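Local atomic coordinates of beta-n-acetylhexosaminidase (Streptococcus pneumoniae, PDB entry 4AZC), a protein that probably removes terminal N-acetylhexosamine residues from glycans, as a family 20 glycoside hydrolase, and here holds a thiazolidine-fused sugar analogue in its pocket. Residues N116-M121 / D182-D187; I176-T181 / M225-G230; I247-K252 / A260-L265. All coordinates share one frame; numbering follows the deposited sequence.

How the interactions relate
Three contacts on one barrel illustrate how a TIM-barrel enzyme gathers a pocket from neighbouring strands. From the N terminus, the chain leaves strand 110-117, and interaction 1 closes a loop of 60 residues when 116-121 meets 182-187. Interaction 2 opens within that loop, at strand 176-180, and closes beyond it at 225-230, so the two contacts cross; 176-181 runs directly into 182-187. Interaction 3 follows in series, closing a short excursion between strand 246-249 and helix 262-267. Strands 110-117, 176-180, 223-227 and 246-249 lie side by side in the parallel sheet, and all three contacts reach the bound sugar analogue NGW.

Interaction 1: residues N116-M121 / D182-D187; sequences NSPGHM and DEYAND. With NGW ((2S,3aR,5R,6S,7R,7aR)-5-(hydroxymethyl)-2-methyl-2,3a,5,6,7,7a-hexahydro-1H-pyrano[3,2-d][1,3]thiazole-6,7-diol), chain K.
In the sugar pocket of this family 20 hydrolase, His120 and, from behind, Asn116 meet the adjacent carboxylates of Asp182 and Glu183. Asn116 ND2 gives a nearly straight hydrogen bond (164°) to OD1 of Asp182 over 2.7 Å. It uses the syn lone pair of that oxygen, and the amide and carboxylate lie nearly coplanar, an arrangement that restrains rotation of the Asp182 head group. The other oxygen, OD2, is left to accept from N2 of NGW at 2.7 Å, so Asn116 is a second-shell residue that positions a first-shell one. The chi1 of 67° places CG of Asp182 between its own backbone N and carbonyl carbon, which carries the carboxylate across to the ligand.

The contact lies at the C-terminal ends of neighbouring parallel strands, 110-117 and 176-180, where TIM barrels carry their active sites, and an adjacent Asp-Glu pair beside the sugar is a hallmark of family 20. His120 addresses the glutamate of this pair. Its NE2 donates to OE1 of Glu183 at 3.0 Å, in the plane of the imidazole and on the anti lone pair, but with a bend (135°). Asp182 OD2 is almost as near to NE2 of His120 at 3.1 Å, yet the angle is too poor for a bond. Across the ring, ND1 is held by Asp49, so the imidazole is fixed at both nitrogens.

Water 2 sits above the imidazole face, accepting from His120 N and donating to Glu183 O at 2.7 Å. The chain between Asn116 and His120 turns through a cis peptide before Pro118, whose CG abuts the edge of the Tyr184 ring, 3.7 Å from CD1; helix 203-219 also touches this proline.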
loop_
_atom_site.group_PDB
_atom_site.type_symbol
_atom_site.label_atom_id
_atom_site.label_comp_id
_atom_site.label_asym_id
_atom_site.label_seq_id
_atom_site.Cartn_x
_atom_site.Cartn_y
_atom_site.Cartn_z
ATOM N N ASN B 116 -1.818 -0.653 -10.132
ATOM C CA ASN B 116 -0.790 0.066 -10.907
ATOM C C ASN B 116 -1.112 0.244 -12.400
ATOM O O ASN B 116 -1.658 -0.659 -13.047
ATOM C CB ASN B 116 0.573 -0.644 -10.758
ATOM C CG ASN B 116 1.752 0.327 -10.657
ATOM O OD1 ASN B 116 1.718 1.445 -11.193
ATOM N ND2 ASN B 116 2.804 -0.101 -9.969
ATOM N N SER B 117 -0.747 1.414 -12.923
ATOM C CA SER B 117 -0.803 1.770 -14.350
ATOM C C SER B 117 -0.127 3.148 -14.461
ATOM O O SER B 117 -0.025 3.847 -13.459
ATOM C CB SER B 117 -2.249 1.800 -14.884
ATOM O OG SER B 117 -2.956 2.946 -14.441
ATOM N N PRO B 118 0.359 3.545 -15.663
ATOM C CA PRO B 118 0.380 2.841 -16.942
ATOM C C PRO B 118 1.561 1.881 -17.091
ATOM O O PRO B 118 1.717 1.276 -18.147
ATOM C CB PRO B 118 0.489 3.984 -17.954
ATOM C CG PRO B 118 1.324 4.995 -17.238
ATOM C CD PRO B 118 0.905 4.908 -15.792
ATOM N N GLY B 119 2.388 1.753 -16.055
ATOM C CA GLY B 119 3.440 0.717 -16.029
ATOM C C GLY B 119 2.996 -0.449 -15.156
ATOM O O GLY B 119 1.870 -0.462 -14.652
ATOM N N HIS B 120 3.866 -1.434 -14.966
ATOM C CA HIS B 120 3.543 -2.602 -14.137
ATOM C C HIS B 120 2.092 -3.077 -14.325
ATOM O O HIS B 120 1.336 -3.233 -13.362
ATOM C CB HIS B 120 3.814 -2.301 -12.658
ATOM C CG HIS B 120 5.239 -1.967 -12.362
ATOM N ND1 HIS B 120 6.230 -2.922 -12.323
ATOM C CD2 HIS B 120 5.843 -0.785 -12.093
ATOM C CE1 HIS B 120 7.385 -2.345 -12.039
ATOM N NE2 HIS B 120 7.178 -1.047 -11.899
ATOM N N MET B 121 1.712 -3.300 -15.577
ATOM C CA MET B 121 0.353 -3.699 -15.896
ATOM C C MET B 121 0.311 -4.792 -16.971
ATOM O O MET B 121 -0.585 -4.792 -17.807
ATOM C CB MET B 121 -0.468 -2.462 -16.298
ATOM C CG MET B 121 0.057 -1.703 -17.511
ATOM S SD MET B 121 -1.053 -0.398 -18.027
ATOM C CE MET B 121 -2.488 -1.342 -18.561
ATOM N N ASP B 182 4.701 4.360 -11.253
ATOM C CA ASP B 182 6.144 4.174 -11.170
ATOM C C ASP B 182 6.720 3.476 -12.402
ATOM O O ASP B 182 6.021 2.729 -13.106
ATOM C CB ASP B 182 6.526 3.401 -9.894
ATOM C CG ASP B 182 6.044 1.966 -9.903
ATOM O OD1 ASP B 182 4.831 1.746 -10.093
ATOM O OD2 ASP B 182 6.879 1.051 -9.694
ATOM N N GLU B 183 7.997 3.746 -12.657
ATOM C CA GLU B 183 8.791 3.017 -13.670
ATOM C C GLU B 183 8.121 2.793 -15.053
ATOM O O GLU B 183 8.034 1.644 -15.523
ATOM C CB GLU B 183 9.307 1.685 -13.069
ATOM C CG GLU B 183 10.283 1.872 -11.893
ATOM C CD GLU B 183 10.771 0.572 -11.249
ATOM O OE1 GLU B 183 10.011 -0.427 -11.172
ATOM O OE2 GLU B 183 11.935 0.558 -10.796
ATOM N N TYR B 184 7.666 3.874 -15.700
ATOM C CA TYR B 184 7.138 3.809 -17.083
ATOM C C TYR B 184 8.077 3.068 -18.038
ATOM O O TYR B 184 9.275 3.360 -18.091
ATOM C CB TYR B 184 6.819 5.209 -17.666
ATOM C CG TYR B 184 5.987 5.126 -18.949
ATOM C CD1 TYR B 184 4.593 5.074 -18.897
ATOM C CD2 TYR B 184 6.596 5.050 -20.199
ATOM C CE1 TYR B 184 3.816 4.966 -20.061
ATOM C CE2 TYR B 184 5.833 4.936 -21.377
ATOM C CZ TYR B 184 4.445 4.895 -21.298
ATOM O OH TYR B 184 3.678 4.777 -22.447
ATOM N N ALA B 185 7.511 2.104 -18.773
ATOM C CA ALA B 185 8.213 1.292 -19.784
ATOM C C ALA B 185 9.680 0.912 -19.507
ATOM O O ALA B 185 10.505 0.926 -20.435
ATOM C CB ALA B 185 8.077 1.943 -21.170
ATOM N N ASN B 186 10.007 0.547 -18.266
ATOM C CA ASN B 186 11.407 0.226 -17.950
ATOM C C ASN B 186 11.981 -0.933 -18.800
ATOM O O ASN B 186 13.136 -0.867 -19.239
ATOM C CB ASN B 186 11.698 0.124 -16.427
ATOM C CG ASN B 186 10.870 -0.965 -15.695
ATOM O OD1 ASN B 186 9.942 -1.561 -16.245
ATOM N ND2 ASN B 186 11.212 -1.201 -14.430
ATOM N N ASP B 187 11.145 -1.935 -19.084
ATOM C CA ASP B 187 11.525 -3.125 -19.868
ATOM C C ASP B 187 11.830 -2.826 -21.331
ATOM O O ASP B 187 12.465 -3.635 -22.019
ATOM C CB ASP B 187 10.424 -4.204 -19.792
ATOM C CG ASP B 187 9.168 -3.841 -20.606
ATOM O OD1 ASP B 187 8.662 -2.702 -20.492
ATOM O OD2 ASP B 187 8.679 -4.704 -21.357
HETATM O O4 NGW K . 9.507 -4.361 -6.906
HETATM C C4 NGW K . 10.155 -3.157 -7.286
HETATM C C3 NGW K . 9.112 -2.099 -7.622
HETATM C C5 NGW K . 11.020 -2.669 -6.120
HETATM O O3 NGW K . 8.267 -2.578 -8.673
HETATM C C2 NGW K . 9.814 -0.775 -8.019
HETATM N N2 NGW K . 8.857 0.357 -8.070
HETATM C C1 NGW K . 10.891 -0.361 -6.985
HETATM C C7 NGW K . 8.386 0.660 -6.705
HETATM C C8 NGW K . 7.895 2.106 -6.653
HETATM S S1 NGW K . 9.861 0.392 -5.662
HETATM O O5 NGW K . 11.728 -1.490 -6.549
HETATM C C6 NGW K . 12.056 -3.729 -5.692
HETATM O O6 NGW K . 12.886 -4.082 -6.807
HETATM O O HOH W 1 3.310 2.308 -13.276
HETATM O O HOH W 2 6.780 -0.789 -15.640
#

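Interaction 2: residues I176-T181 / M225-G230; sequences IFNFGT and MAFNDG. With NGW ((2S,3aR,5R,6S,7R,7aR)-5-(hydroxymethyl)-2-methyl-2,3a,5,6,7,7a-hexahydro-1H-pyrano[3,2-d][1,3]thiazole-6,7-diol), chain K.
Asn178 and Met225, paired across two parallel strands, send their side chains to the same face of the sheet. Met225, bent at its end, crosses Asn178 obliquely with its CE against the amide, and its CB packs on CG2 of Ile176 at 3.6 Å. The amide of Asn178 is set by CG lying opposite the backbone N (chi1 -177°), and its two ends serve different partners: OD1 accepts from Gly180 N at 2.9 Å, while ND2 bonds to His43. Beside that nitrogen stands Phe227, its ring plane turned 64° from the amide, with CZ 3.6 Å from ND2 of Asn178. The ring lies under the ligand, its face centred beneath the C8 methyl of NGW, which is 3.6 Å from CG of Phe227. Phe179 projects differently: the carbonyl O of Met225 lies over one face of its ring, offset toward the rim, and CE1 of Phe179 packs on CB of Ala226 at 3.7 Å. Farther on, Gly180 O is gripped twice, by Phe227 N at 2.9 Å and by Thr181 OG1 at 2.6 Å. One barrel strand carries an Asx turn at Asn178, while its parallel neighbour delivers an aromatic floor to the pocket, in keeping with the TIM-barrel fold.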
loop_
_atom_site.group_PDB
_atom_site.type_symbol
_atom_site.label_atom_id
_atom_site.label_comp_id
_atom_site.label_asym_id
_atom_site.label_seq_id
_atom_site.Cartn_x
_atom_site.Cartn_y
_atom_site.Cartn_z
ATOM N N ILE B 176 -7.456 5.858 1.256
ATOM C CA ILE B 176 -6.480 6.138 0.199
ATOM C C ILE B 176 -6.535 5.100 -0.932
ATOM O O ILE B 176 -6.891 3.943 -0.693
ATOM C CB ILE B 176 -5.026 6.196 0.789
ATOM C CG1 ILE B 176 -4.917 7.244 1.915
ATOM C CG2 ILE B 176 -3.976 6.486 -0.309
ATOM C CD1 ILE B 176 -3.692 7.055 2.836
ATOM N N PHE B 177 -6.194 5.520 -2.152
ATOM C CA PHE B 177 -6.044 4.624 -3.307
ATOM C C PHE B 177 -4.753 4.993 -4.049
ATOM O O PHE B 177 -4.550 6.150 -4.429
ATOM C CB PHE B 177 -7.242 4.757 -4.256
ATOM C CG PHE B 177 -7.243 3.766 -5.395
ATOM C CD1 PHE B 177 -6.487 4.001 -6.545
ATOM C CD2 PHE B 177 -8.031 2.616 -5.328
ATOM C CE1 PHE B 177 -6.499 3.103 -7.605
ATOM C CE2 PHE B 177 -8.051 1.694 -6.391
ATOM C CZ PHE B 177 -7.281 1.944 -7.532
ATOM N N ASN B 178 -3.881 4.011 -4.234
ATOM C CA ASN B 178 -2.582 4.245 -4.849
ATOM C C ASN B 178 -2.666 3.778 -6.281
ATOM O O ASN B 178 -2.823 2.586 -6.538
ATOM C CB ASN B 178 -1.472 3.483 -4.096
ATOM C CG ASN B 178 -0.054 3.760 -4.654
ATOM O OD1 ASN B 178 0.139 4.570 -5.560
ATOM N ND2 ASN B 178 0.939 3.082 -4.094
ATOM N N PHE B 179 -2.590 4.727 -7.212
ATOM C CA PHE B 179 -2.655 4.377 -8.623
ATOM C C PHE B 179 -1.257 4.218 -9.274
ATOM O O PHE B 179 -1.128 4.010 -10.476
ATOM C CB PHE B 179 -3.596 5.326 -9.371
ATOM C CG PHE B 179 -3.206 6.772 -9.297
ATOM C CD1 PHE B 179 -2.153 7.267 -10.065
ATOM C CD2 PHE B 179 -3.918 7.651 -8.491
ATOM C CE1 PHE B 179 -1.804 8.621 -10.012
ATOM C CE2 PHE B 179 -3.577 8.996 -8.432
ATOM C CZ PHE B 179 -2.522 9.483 -9.191
ATOM N N GLY B 180 -0.221 4.303 -8.445
ATOM C CA GLY B 180 1.137 3.929 -8.830
ATOM C C GLY B 180 1.902 4.916 -9.699
ATOM O O GLY B 180 2.473 5.877 -9.194
ATOM N N THR B 181 1.910 4.640 -11.005
ATOM C CA THR B 181 2.640 5.405 -12.044
ATOM C C THR B 181 4.173 5.286 -12.040
ATOM O O THR B 181 4.868 6.009 -12.769
ATOM C CB THR B 181 2.186 6.897 -12.168
ATOM O OG1 THR B 181 2.640 7.659 -11.040
ATOM C CG2 THR B 181 0.655 7.001 -12.293
ATOM N N MET B 225 -2.945 8.483 -4.075
ATOM C CA MET B 225 -1.543 8.231 -3.808
ATOM C C MET B 225 -0.905 7.785 -5.128
ATOM O O MET B 225 -1.546 7.095 -5.932
ATOM C CB MET B 225 -1.393 7.137 -2.750
ATOM C CG MET B 225 0.015 6.981 -2.137
ATOM S SD MET B 225 -0.069 5.813 -0.758
ATOM C CE MET B 225 0.978 4.469 -1.267
ATOM N N ALA B 226 0.340 8.209 -5.352
ATOM C CA ALA B 226 1.173 7.696 -6.455
ATOM C C ALA B 226 2.623 7.626 -5.997
ATOM O O ALA B 226 2.991 8.290 -5.021
ATOM C CB ALA B 226 1.057 8.581 -7.694
ATOM N N PHE B 227 3.436 6.811 -6.677
ATOM C CA PHE B 227 4.894 6.853 -6.453
ATOM C C PHE B 227 5.475 8.116 -7.090
ATOM O O PHE B 227 4.842 8.737 -7.936
ATOM C CB PHE B 227 5.585 5.586 -6.958
ATOM C CG PHE B 227 5.111 4.333 -6.273
ATOM C CD1 PHE B 227 5.423 4.094 -4.933
ATOM C CD2 PHE B 227 4.342 3.403 -6.959
ATOM C CE1 PHE B 227 4.981 2.947 -4.288
ATOM C CE2 PHE B 227 3.895 2.243 -6.327
ATOM C CZ PHE B 227 4.211 2.015 -4.988
ATOM N N ASN B 228 6.669 8.510 -6.665
ATOM C CA ASN B 228 7.219 9.815 -7.050
ATOM C C ASN B 228 7.762 9.901 -8.464
ATOM O O ASN B 228 7.859 11.008 -9.021
ATOM C CB ASN B 228 8.317 10.246 -6.067
ATOM C CG ASN B 228 9.513 9.291 -6.058
ATOM O OD1 ASN B 228 9.486 8.257 -5.404
ATOM N ND2 ASN B 228 10.579 9.671 -6.746
ATOM N N ASP B 229 8.129 8.745 -9.026
ATOM C CA ASP B 229 8.876 8.651 -10.295
ATOM C C ASP B 229 8.485 9.665 -11.370
ATOM O O ASP B 229 9.328 10.420 -11.863
ATOM C CB ASP B 229 8.743 7.246 -10.888
ATOM C CG ASP B 229 9.249 6.165 -9.955
ATOM O OD1 ASP B 229 8.884 6.190 -8.757
ATOM O OD2 ASP B 229 9.994 5.281 -10.431
ATOM N N GLY B 230 7.206 9.665 -11.726
ATOM C CA GLY B 230 6.724 10.425 -12.870
ATOM C C GLY B 230 6.449 11.886 -12.584
ATOM O O GLY B 230 6.195 12.655 -13.502
HETATM O O4 NGW K . 9.507 -4.361 -6.906
HETATM C C4 NGW K . 10.155 -3.157 -7.286
HETATM C C3 NGW K . 9.112 -2.099 -7.622
HETATM C C5 NGW K . 11.020 -2.669 -6.120
HETATM O O3 NGW K . 8.267 -2.578 -8.673
HETATM C C2 NGW K . 9.814 -0.775 -8.019
HETATM N N2 NGW K . 8.857 0.357 -8.070
HETATM C C1 NGW K . 10.891 -0.361 -6.985
HETATM C C7 NGW K . 8.386 0.660 -6.705
HETATM C C8 NGW K . 7.895 2.106 -6.653
HETATM S S1 NGW K . 9.861 0.392 -5.662
HETATM O O5 NGW K . 11.728 -1.490 -6.549
HETATM C C6 NGW K . 12.056 -3.729 -5.692
HETATM O O6 NGW K . 12.886 -4.082 -6.807
HETATM O O HOH W 3 5.375 7.815 -10.644
#

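Interaction 3: residues I247-K252 / A260-L265. With NGW ((2S,3aR,5R,6S,7R,7aR)-5-(hydroxymethyl)-2-methyl-2,3a,5,6,7,7a-hexahydro-1H-pyrano[3,2-d][1,3]thiazole-6,7-diol), chain K.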
loop_
_atom_site.group_PDB
_atom_site.type_symbol
_atom_site.label_atom_id
_atom_site.label_comp_id
_atom_site.label_asym_id
_atom_site.label_seq_id
_atom_site.Cartn_x
_atom_site.Cartn_y
_atom_site.Cartn_z
ATOM N N ILE B 247 2.391 11.627 -2.235
ATOM C CA ILE B 247 3.533 11.018 -2.899
ATOM C C ILE B 247 4.190 9.944 -2.050
ATOM O O ILE B 247 4.694 10.225 -0.969
ATOM C CB ILE B 247 4.603 12.081 -3.266
ATOM C CG1 ILE B 247 4.000 13.180 -4.148
ATOM C CG2 ILE B 247 5.789 11.427 -3.948
ATOM C CD1 ILE B 247 3.429 12.689 -5.480
ATOM N N SER B 248 4.183 8.714 -2.553
ATOM C CA SER B 248 5.013 7.652 -1.991
ATOM C C SER B 248 6.433 7.823 -2.558
ATOM O O SER B 248 6.713 7.434 -3.702
ATOM C CB SER B 248 4.433 6.270 -2.326
ATOM O OG SER B 248 5.209 5.227 -1.760
ATOM N N TYR B 249 7.312 8.450 -1.771
ATOM C CA TYR B 249 8.669 8.759 -2.236
ATOM C C TYR B 249 9.662 7.702 -1.781
ATOM O O TYR B 249 9.873 7.538 -0.587
ATOM C CB TYR B 249 9.136 10.153 -1.790
ATOM C CG TYR B 249 10.305 10.638 -2.632
ATOM C CD1 TYR B 249 11.587 10.092 -2.473
ATOM C CD2 TYR B 249 10.123 11.609 -3.603
ATOM C CE1 TYR B 249 12.659 10.523 -3.253
ATOM C CE2 TYR B 249 11.196 12.045 -4.394
ATOM C CZ TYR B 249 12.449 11.495 -4.216
ATOM O OH TYR B 249 13.487 11.922 -4.998
ATOM N N TRP B 250 10.284 7.015 -2.742
ATOM C CA TRP B 250 11.151 5.864 -2.449
ATOM C C TRP B 250 12.589 5.998 -2.944
ATOM O O TRP B 250 13.474 5.328 -2.435
ATOM C CB TRP B 250 10.538 4.561 -3.003
ATOM C CG TRP B 250 10.559 4.470 -4.495
ATOM C CD1 TRP B 250 9.708 5.101 -5.371
ATOM C CD2 TRP B 250 11.470 3.710 -5.301
ATOM N NE1 TRP B 250 10.038 4.781 -6.665
ATOM C CE2 TRP B 250 11.113 3.927 -6.654
ATOM C CE3 TRP B 250 12.556 2.871 -5.014
ATOM C CZ2 TRP B 250 11.802 3.330 -7.717
ATOM C CZ3 TRP B 250 13.244 2.278 -6.077
ATOM C CH2 TRP B 250 12.859 2.510 -7.408
ATOM N N SER B 251 12.820 6.840 -3.944
ATOM C CA SER B 251 14.157 6.966 -4.534
ATOM C C SER B 251 14.230 8.185 -5.443
ATOM O O SER B 251 13.227 8.569 -6.048
ATOM C CB SER B 251 14.490 5.707 -5.348
ATOM O OG SER B 251 15.715 5.851 -6.040
ATOM N N LYS B 252 15.409 8.797 -5.537
ATOM C CA LYS B 252 15.620 9.856 -6.523
ATOM C C LYS B 252 16.182 9.296 -7.834
ATOM O O LYS B 252 16.611 10.049 -8.712
ATOM C CB LYS B 252 16.522 10.966 -5.965
ATOM C CG LYS B 252 16.423 12.291 -6.769
ATOM C CD LYS B 252 17.168 13.454 -6.132
ATOM C CE LYS B 252 18.659 13.208 -6.040
ATOM N NZ LYS B 252 19.289 14.495 -5.623
ATOM N N ALA B 260 12.622 13.647 -9.710
ATOM C CA ALA B 260 12.571 14.868 -8.910
ATOM C C ALA B 260 13.091 14.627 -7.489
ATOM O O ALA B 260 12.822 13.589 -6.897
ATOM C CB ALA B 260 11.149 15.422 -8.871
ATOM N N SER B 261 13.858 15.573 -6.957
ATOM C CA SER B 261 14.295 15.501 -5.570
ATOM C C SER B 261 13.093 15.643 -4.628
ATOM O O SER B 261 12.069 16.202 -5.021
ATOM C CB SER B 261 15.315 16.601 -5.283
ATOM O OG SER B 261 14.681 17.875 -5.217
ATOM N N PRO B 262 13.208 15.142 -3.386
ATOM C CA PRO B 262 12.116 15.394 -2.436
ATOM C C PRO B 262 11.975 16.875 -2.080
ATOM O O PRO B 262 10.851 17.329 -1.813
ATOM C CB PRO B 262 12.506 14.581 -1.196
ATOM C CG PRO B 262 13.563 13.669 -1.609
ATOM C CD PRO B 262 14.228 14.234 -2.833
ATOM N N GLN B 263 13.107 17.600 -2.069
ATOM C CA GLN B 263 13.143 19.058 -1.886
ATOM C C GLN B 263 12.302 19.760 -2.958
ATOM O O GLN B 263 11.540 20.681 -2.657
ATOM C CB GLN B 263 14.585 19.596 -1.969
ATOM C CG GLN B 263 15.533 19.206 -0.816
ATOM C CD GLN B 263 16.449 18.012 -1.158
ATOM O OE1 GLN B 263 16.001 17.007 -1.711
ATOM N NE2 GLN B 263 17.737 18.132 -0.823
ATOM N N TYR B 264 12.443 19.329 -4.207
ATOM C CA TYR B 264 11.673 19.923 -5.310
ATOM C C TYR B 264 10.173 19.621 -5.238
ATOM O O TYR B 264 9.348 20.512 -5.455
ATOM C CB TYR B 264 12.231 19.520 -6.672
ATOM C CG TYR B 264 11.625 20.329 -7.806
ATOM C CD1 TYR B 264 12.189 21.546 -8.192
ATOM C CD2 TYR B 264 10.483 19.883 -8.478
ATOM C CE1 TYR B 264 11.635 22.301 -9.221
ATOM C CE2 TYR B 264 9.922 20.628 -9.507
ATOM C CZ TYR B 264 10.507 21.834 -9.872
ATOM O OH TYR B 264 9.972 22.584 -10.880
ATOM N N LEU B 265 9.814 18.379 -4.940
ATOM C CA LEU B 265 8.404 18.043 -4.761
ATOM C C LEU B 265 7.784 18.760 -3.549
ATOM O O LEU B 265 6.654 19.238 -3.632
ATOM C CB LEU B 265 8.188 16.526 -4.697
ATOM C CG LEU B 265 8.570 15.732 -5.955
ATOM C CD1 LEU B 265 8.298 14.267 -5.747
ATOM C CD2 LEU B 265 7.839 16.253 -7.200
HETATM O O4 NGW K . 9.507 -4.361 -6.906
HETATM C C4 NGW K . 10.155 -3.157 -7.286
HETATM C C3 NGW K . 9.112 -2.099 -7.622
HETATM C C5 NGW K . 11.020 -2.669 -6.120
HETATM O O3 NGW K . 8.267 -2.578 -8.673
HETATM C C2 NGW K . 9.814 -0.775 -8.019
HETATM N N2 NGW K . 8.857 0.357 -8.070
HETATM C C1 NGW K . 10.891 -0.361 -6.985
HETATM C C7 NGW K . 8.386 0.660 -6.705
HETATM C C8 NGW K . 7.895 2.106 -6.653
HETATM S S1 NGW K . 9.861 0.392 -5.662
HETATM O O5 NGW K . 11.728 -1.490 -6.549
HETATM C C6 NGW K . 12.056 -3.729 -5.692
HETATM O O6 NGW K . 12.886 -4.082 -6.807
HETATM O O HOH W 4 17.893 14.940 -2.846
#
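Strand 247-249 and the first turn of helix 262-265 keep their backbones well apart, with the CA atoms of Tyr249 and Pro262 at 7.5 Å, so that side chains fill the interval. Tyr249 does most of this. Its chi1 of -161° swings the ring away from its own backbone N and across the gap, and its OH donates to Ala260 O at 2.6 Å, a short bond in the carbonyl plane. Pro262 lies over one face of the phenol in a CH-pi contact, its CG 3.9 Å from the centroid of the Tyr249 ring. Leu265 comes instead to the ring edge, CD1 lying 3.9 Å from Tyr249 CD2, and the same methyl also meets CG2 of Ile247. Nearer the solvent, the aliphatic part of Lys252 runs past Ser261, CD of Lys252 lying 3.6 Å from CA of Ser261, before its NZ is bridged by water 4 to Gln263 OE1. Ser261 is the helix N-cap, its OG accepting from Tyr264 N. On the pocket side, Trp250 presents one ring face to S1 of NGW. A single phenol thus combines a polar tether for the carbonyl before the N-cap with an apolar seat for Pro262, the first residue of the helix, which would hold the helix start against the strand leading to Trp250.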